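Local atomic coordinates of tartronate semialdehyde reductase (Salmonella typhimurium, PDB entry 1VPD), a protein that probably reduces tartronate semialdehyde to D-glycerate with NADH or NADPH, the last step of galactarate breakdown to D-glycerate. Residues A[95-100]-A[118-123]; A[139-144]-A[160-165]. All coordinates share one frame; numbering follows the deposited sequence. Where two conformers were deposited one is given.

Interaction 1: residues A[95-100]-A[118-123]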
loop_
_atom_site.group_PDB
_atom_site.type_symbol
_atom_site.label_atom_id
_atom_site.label_comp_id
_atom_site.label_asym_id
_atom_site.label_seq_id
_atom_site.Cartn_x
_atom_site.Cartn_y
_atom_site.Cartn_z
ATOM N N LEU A 95 -13.213 1.540 12.313
ATOM C CA LEU A 95 -12.627 1.614 10.974
ATOM C C LEU A 95 -11.164 1.208 11.074
ATOM O O LEU A 95 -10.421 1.790 11.873
ATOM C CB LEU A 95 -12.711 3.022 10.402
ATOM C CG LEU A 95 -11.897 3.305 9.121
ATOM C CD1 LEU A 95 -12.389 2.473 7.958
ATOM C CD2 LEU A 95 -11.980 4.786 8.780
ATOM N N ILE A 96 -10.778 0.222 10.280
ATOM C CA ILE A 96 -9.381 -0.139 10.078
ATOM C C ILE A 96 -9.024 0.348 8.688
ATOM O O ILE A 96 -9.339 -0.291 7.669
ATOM C CB ILE A 96 -9.133 -1.655 10.238
ATOM C CG1 ILE A 96 -9.596 -2.149 11.609
ATOM C CG2 ILE A 96 -7.640 -2.002 10.083
ATOM C CD1 ILE A 96 -9.431 -3.626 11.783
ATOM N N ASP A 97 -8.405 1.514 8.616
ATOM C CA ASP A 97 -7.982 2.021 7.312
ATOM C C ASP A 97 -6.609 1.459 7.006
ATOM O O ASP A 97 -5.644 1.737 7.722
ATOM C CB ASP A 97 -7.963 3.553 7.285
ATOM C CG ASP A 97 -7.579 4.109 5.929
ATOM O OD1 ASP A 97 -7.783 3.402 4.887
ATOM O OD2 ASP A 97 -7.068 5.249 5.831
HETATM N N MSE A 98 -6.528 0.663 5.947
HETATM C CA MSE A 98 -5.294 0.024 5.520
HETATM C C MSE A 98 -4.657 0.734 4.321
HETATM O O MSE A 98 -3.660 0.263 3.766
HETATM C CB MSE A 98 -5.559 -1.455 5.231
HETATM C CG MSE A 98 -6.126 -2.174 6.489
HETATM SE SE MSE A 98 -6.322 -4.090 6.381
HETATM C CE MSE A 98 -4.524 -4.605 6.911
ATOM N N SER A 99 -5.210 1.888 3.969
ATOM C CA SER A 99 -4.667 2.764 2.931
ATOM C C SER A 99 -3.364 3.398 3.395
ATOM O O SER A 99 -3.143 3.625 4.589
ATOM C CB SER A 99 -5.657 3.889 2.622
ATOM O OG SER A 99 -6.984 3.404 2.436
ATOM N N SER A 100 -2.515 3.733 2.437
ATOM C CA SER A 100 -1.349 4.552 2.702
ATOM C C SER A 100 -1.725 6.012 2.518
ATOM O O SER A 100 -1.962 6.456 1.379
ATOM C CB SER A 100 -0.233 4.187 1.735
ATOM O OG SER A 100 0.131 2.834 1.864
ATOM N N VAL A 118 -16.984 6.519 16.738
ATOM C CA VAL A 118 -16.378 5.519 15.877
ATOM C C VAL A 118 -14.862 5.503 16.108
ATOM O O VAL A 118 -14.231 6.550 16.079
ATOM C CB VAL A 118 -16.724 5.823 14.407
ATOM C CG1 VAL A 118 -16.091 4.822 13.468
ATOM C CG2 VAL A 118 -18.258 5.874 14.238
ATOM N N GLU A 119 -14.312 4.316 16.333
ATOM C CA GLU A 119 -12.895 4.103 16.615
ATOM C C GLU A 119 -12.153 3.901 15.303
ATOM O O GLU A 119 -12.769 3.586 14.293
ATOM C CB GLU A 119 -12.694 2.844 17.440
ATOM C CG GLU A 119 -13.577 2.737 18.675
ATOM C CD GLU A 119 -13.012 3.412 19.894
ATOM O OE1 GLU A 119 -11.993 4.146 19.795
ATOM O OE2 GLU A 119 -13.629 3.206 20.963
HETATM N N MSE A 120 -10.830 4.038 15.335
HETATM C CA MSE A 120 -10.035 3.926 14.101
HETATM C C MSE A 120 -8.621 3.428 14.366
HETATM O O MSE A 120 -7.973 3.839 15.343
HETATM C CB MSE A 120 -9.970 5.272 13.369
HETATM C CG MSE A 120 -9.222 5.205 12.051
HETATM SE SE MSE A 120 -9.268 6.910 11.170
HETATM C CE MSE A 120 -8.042 6.626 9.749
ATOM N N LEU A 121 -8.169 2.513 13.516
ATOM C CA LEU A 121 -6.760 2.150 13.414
ATOM C C LEU A 121 -6.261 2.555 12.025
ATOM O O LEU A 121 -6.987 2.398 11.035
ATOM C CB LEU A 121 -6.539 0.646 13.558
ATOM C CG LEU A 121 -7.021 -0.058 14.833
ATOM C CD1 LEU A 121 -6.860 -1.554 14.684
ATOM C CD2 LEU A 121 -6.244 0.474 15.998
ATOM N N ASP A 122 -5.019 3.035 11.952
ATOM C CA ASP A 122 -4.326 3.175 10.677
ATOM C C ASP A 122 -3.361 2.009 10.527
ATOM O O ASP A 122 -2.380 1.911 11.260
ATOM C CB ASP A 122 -3.655 4.548 10.477
ATOM C CG ASP A 122 -2.547 4.866 11.471
ATOM O OD1 ASP A 122 -2.750 4.732 12.705
ATOM O OD2 ASP A 122 -1.439 5.346 11.100
ATOM N N ALA A 123 -3.687 1.101 9.608
ATOM C CA ALA A 123 -2.981 -0.169 9.442
ATOM C C ALA A 123 -2.544 -0.418 7.988
ATOM O O ALA A 123 -2.960 -1.405 7.366
ATOM C CB ALA A 123 -3.863 -1.312 9.922
#

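Interaction 2: residues A[139-144]-A[160-165]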
loop_
_atom_site.group_PDB
_atom_site.type_symbol
_atom_site.label_atom_id
_atom_site.label_comp_id
_atom_site.label_asym_id
_atom_site.label_seq_id
_atom_site.Cartn_x
_atom_site.Cartn_y
_atom_site.Cartn_z
ATOM N N VAL A 139 1.909 -5.684 8.217
ATOM C CA VAL A 139 0.944 -4.665 8.578
ATOM C C VAL A 139 1.530 -3.877 9.736
ATOM O O VAL A 139 2.075 -4.445 10.689
ATOM C CB VAL A 139 -0.416 -5.327 8.977
ATOM C CG1 VAL A 139 -1.454 -4.288 9.278
ATOM C CG2 VAL A 139 -0.892 -6.240 7.872
HETATM N N MSE A 140 1.420 -2.557 9.651
HETATM C CA MSE A 140 2.007 -1.643 10.623
HETATM C C MSE A 140 0.906 -0.701 11.084
HETATM O O MSE A 140 0.305 -0.025 10.277
HETATM C CB MSE A 140 3.199 -0.898 9.994
HETATM C CG MSE A 140 2.862 -0.110 8.723
HETATM SE SE MSE A 140 4.294 -0.169 7.371
HETATM C CE MSE A 140 4.260 -2.056 6.967
ATOM N N VAL A 141 0.650 -0.654 12.395
ATOM C CA VAL A 141 -0.614 -0.127 12.907
ATOM C C VAL A 141 -0.440 0.956 13.955
ATOM O O VAL A 141 0.368 0.810 14.875
ATOM C CB VAL A 141 -1.448 -1.276 13.547
ATOM C CG1 VAL A 141 -2.843 -0.781 13.873
ATOM C CG2 VAL A 141 -1.469 -2.500 12.630
ATOM N N GLY A 142 -1.207 2.034 13.834
ATOM C CA GLY A 142 -1.352 2.990 14.904
ATOM C C GLY A 142 -2.771 2.986 15.448
ATOM O O GLY A 142 -3.725 2.610 14.751
ATOM N N GLY A 143 -2.895 3.419 16.697
ATOM C CA GLY A 143 -4.183 3.558 17.370
ATOM C C GLY A 143 -4.129 2.983 18.772
ATOM O O GLY A 143 -3.074 2.703 19.298
ATOM N N ASP A 144 -5.296 2.824 19.377
ATOM C CA ASP A 144 -5.417 2.274 20.737
ATOM C C ASP A 144 -5.054 0.806 20.813
ATOM O O ASP A 144 -5.531 -0.006 20.032
ATOM C CB ASP A 144 -6.863 2.527 21.193
ATOM C CG ASP A 144 -7.196 1.915 22.538
ATOM O OD1 ASP A 144 -6.389 1.193 23.142
ATOM O OD2 ASP A 144 -8.287 2.123 23.072
ATOM N N GLY A 160 1.608 -11.898 7.134
ATOM C CA GLY A 160 2.656 -12.617 7.840
ATOM C C GLY A 160 3.053 -11.983 9.156
ATOM O O GLY A 160 3.656 -12.639 10.011
ATOM N N SER A 161 2.751 -10.700 9.335
ATOM C CA SER A 161 3.154 -9.953 10.515
ATOM C C SER A 161 2.205 -8.769 10.725
ATOM O O SER A 161 1.861 -8.094 9.771
ATOM C CB SER A 161 4.584 -9.404 10.341
ATOM O OG SER A 161 4.947 -8.593 11.436
ATOM N N VAL A 162 1.779 -8.547 11.965
ATOM C CA VAL A 162 0.969 -7.392 12.343
ATOM C C VAL A 162 1.557 -6.779 13.604
ATOM O O VAL A 162 1.596 -7.422 14.660
ATOM C CB VAL A 162 -0.511 -7.762 12.560
ATOM C CG1 VAL A 162 -1.326 -6.538 12.926
ATOM C CG2 VAL A 162 -1.090 -8.431 11.323
ATOM N N VAL A 163 2.056 -5.552 13.493
ATOM C CA VAL A 163 2.797 -4.912 14.579
ATOM C C VAL A 163 2.211 -3.542 14.931
ATOM O O VAL A 163 1.971 -2.704 14.059
ATOM C CB VAL A 163 4.298 -4.756 14.194
ATOM C CG1 VAL A 163 5.042 -3.872 15.192
ATOM C CG2 VAL A 163 4.954 -6.120 14.037
ATOM N N HIS A 164 2.012 -3.297 16.217
ATOM C CA HIS A 164 1.530 -2.034 16.733
ATOM C C HIS A 164 2.713 -1.080 16.914
ATOM O O HIS A 164 3.664 -1.388 17.636
ATOM C CB HIS A 164 0.838 -2.299 18.073
ATOM C CG HIS A 164 0.185 -1.108 18.688
ATOM N ND1 HIS A 164 -0.654 -0.259 18.002
ATOM C CD2 HIS A 164 0.214 -0.647 19.955
ATOM C CE1 HIS A 164 -1.106 0.677 18.812
ATOM N NE2 HIS A 164 -0.595 0.468 20.006
ATOM N N THR A 165 2.651 0.088 16.274
ATOM C CA THR A 165 3.794 0.996 16.242
ATOM C C THR A 165 3.610 2.284 17.021
ATOM O O THR A 165 4.567 3.047 17.186
ATOM C CB THR A 165 4.172 1.347 14.776
ATOM O OG1 THR A 165 3.069 2.007 14.144
ATOM C CG2 THR A 165 4.478 0.110 13.973
HETATM O O HOH W 1 4.347 -6.063 10.507
HETATM O O HOH W 2 -1.136 3.543 21.246
#

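Interaction 1: residues A[95-100]-A[118-123]
Residues 95-100 and 118-123 pair the end of strand 94-97 with the first half of strand 119-126, the two parallel strands of a beta-alpha-beta crossover in the Rossmann-type NAD-binding domain. Helix 103-114 makes the connection. Leu95 opens the pairing: its N donates almost straight to Glu119 O, and its O accepts from Leu121 N at 2.9 Å. The Leu95 side chain shares a face with Met120, a selenomethionine, and the two run side by side, CD2 to SE 4.2 Å. Helix 103-114 covers them through Leu113 and Ile109. Ile96 points to the other face beside Leu121. Its CG2, anti to the backbone N, meets Ala123 CB at 3.8 Å. Tyr151, Ile147 and Met155 of helix 145-156 cover this face. Asp97 returns to the face of Met120, whose extended chain brings CE against Asp97 CB. Asp97 N donates to Leu121 O, and Asp97 O takes Ala123 N at 2.8 Å, angle 171°. Met98, also selenomethionine, leaves the strand but lays CB and CG along Ala123 O. Its side chain lies close to Met20, a predicted NAD-site residue. Ser99, just before Ser100, a predicted NAD-binding residue, closes an Asx turn on Asp97. Thr67 OG1 also bonds Asp97 OD1. This OD1 accepts Ser99 N from above the carboxylate plane and, on its syn lone pair, the Ser99 hydroxyl, with OG to OD1 2.6 Å.

Interaction 2: residues A[139-144]-A[160-165]
Val141 O takes the straightest bond of this contact, from Thr165 N at 2.8 Å and 176°, nearly along the C=O axis. Thr165 OG1 lies 3.0 Å from the same Val141 O. Its chi1 of 61° sets OG1 between the backbone N and the carbonyl carbon, on the side of that oxygen. Three more backbone bonds join the parallel strands. Val139 N donates to Ser161 O, Val163 N to Val139 O, and Val141 N to Val163 O at 3.0 Å. The last is the most bent, at 143°. Water 1 bridges the two strands: it donates to Val139 O and bonds Ser161 OG, both at 2.8 Å. Water 2 donates to Gly143 O at 2.9 Å and has a weak bond to His164 NE2. The His164 CG is anti to the backbone N, which turns the ring toward the Gly143 backbone, whose N and O lie at its edge. Gly143 has backbone angles at which a side-chain CB would collide with the carbonyl O of Gly142. Packing centres on three valines of one face. Val162 CG2 lies alongside Val139, 3.9 Å from its CB, while Val162 CG1 meets Val141 CG2 obliquely at 4.1 Å. Phe148 and Tyr152 of helix 145-156 cover this face, and the His164 ring also meets that of Phe148. Asp144 caps the start of the same helix through OD1 to Ala146 N. On the other face Met140, a selenomethionine, reaches helix 170-198 and touches Lys175, the predicted active-site residue. With helix 145-156 the two strands form a beta-alpha-beta unit at the end of the sheet, with 161-166 outermost and 119-126 on the far side of 137-142.

How the interactions relate
Starting from the N terminus, the chain reaches strand 94-97, passes through helix 103-114 and returns on strand 119-126, where interaction 1 closes the first loop. Helix 128-134 then leads to strand 137-142. A second crossover, helix 145-156, ends in strand 161-166, and interaction 2 closes that loop. The two loops follow in series and neither nest nor cross. They meet inside one sheet because strands 119-126 and 137-142 are antiparallel neighbours. Asp122 O and Gly142 N, 2.8 Å apart, probably form a hydrogen bond, and Leu121 CD2 packs on Gly142 O. Together the contacts tie four consecutive strands into the NAD-binding domain.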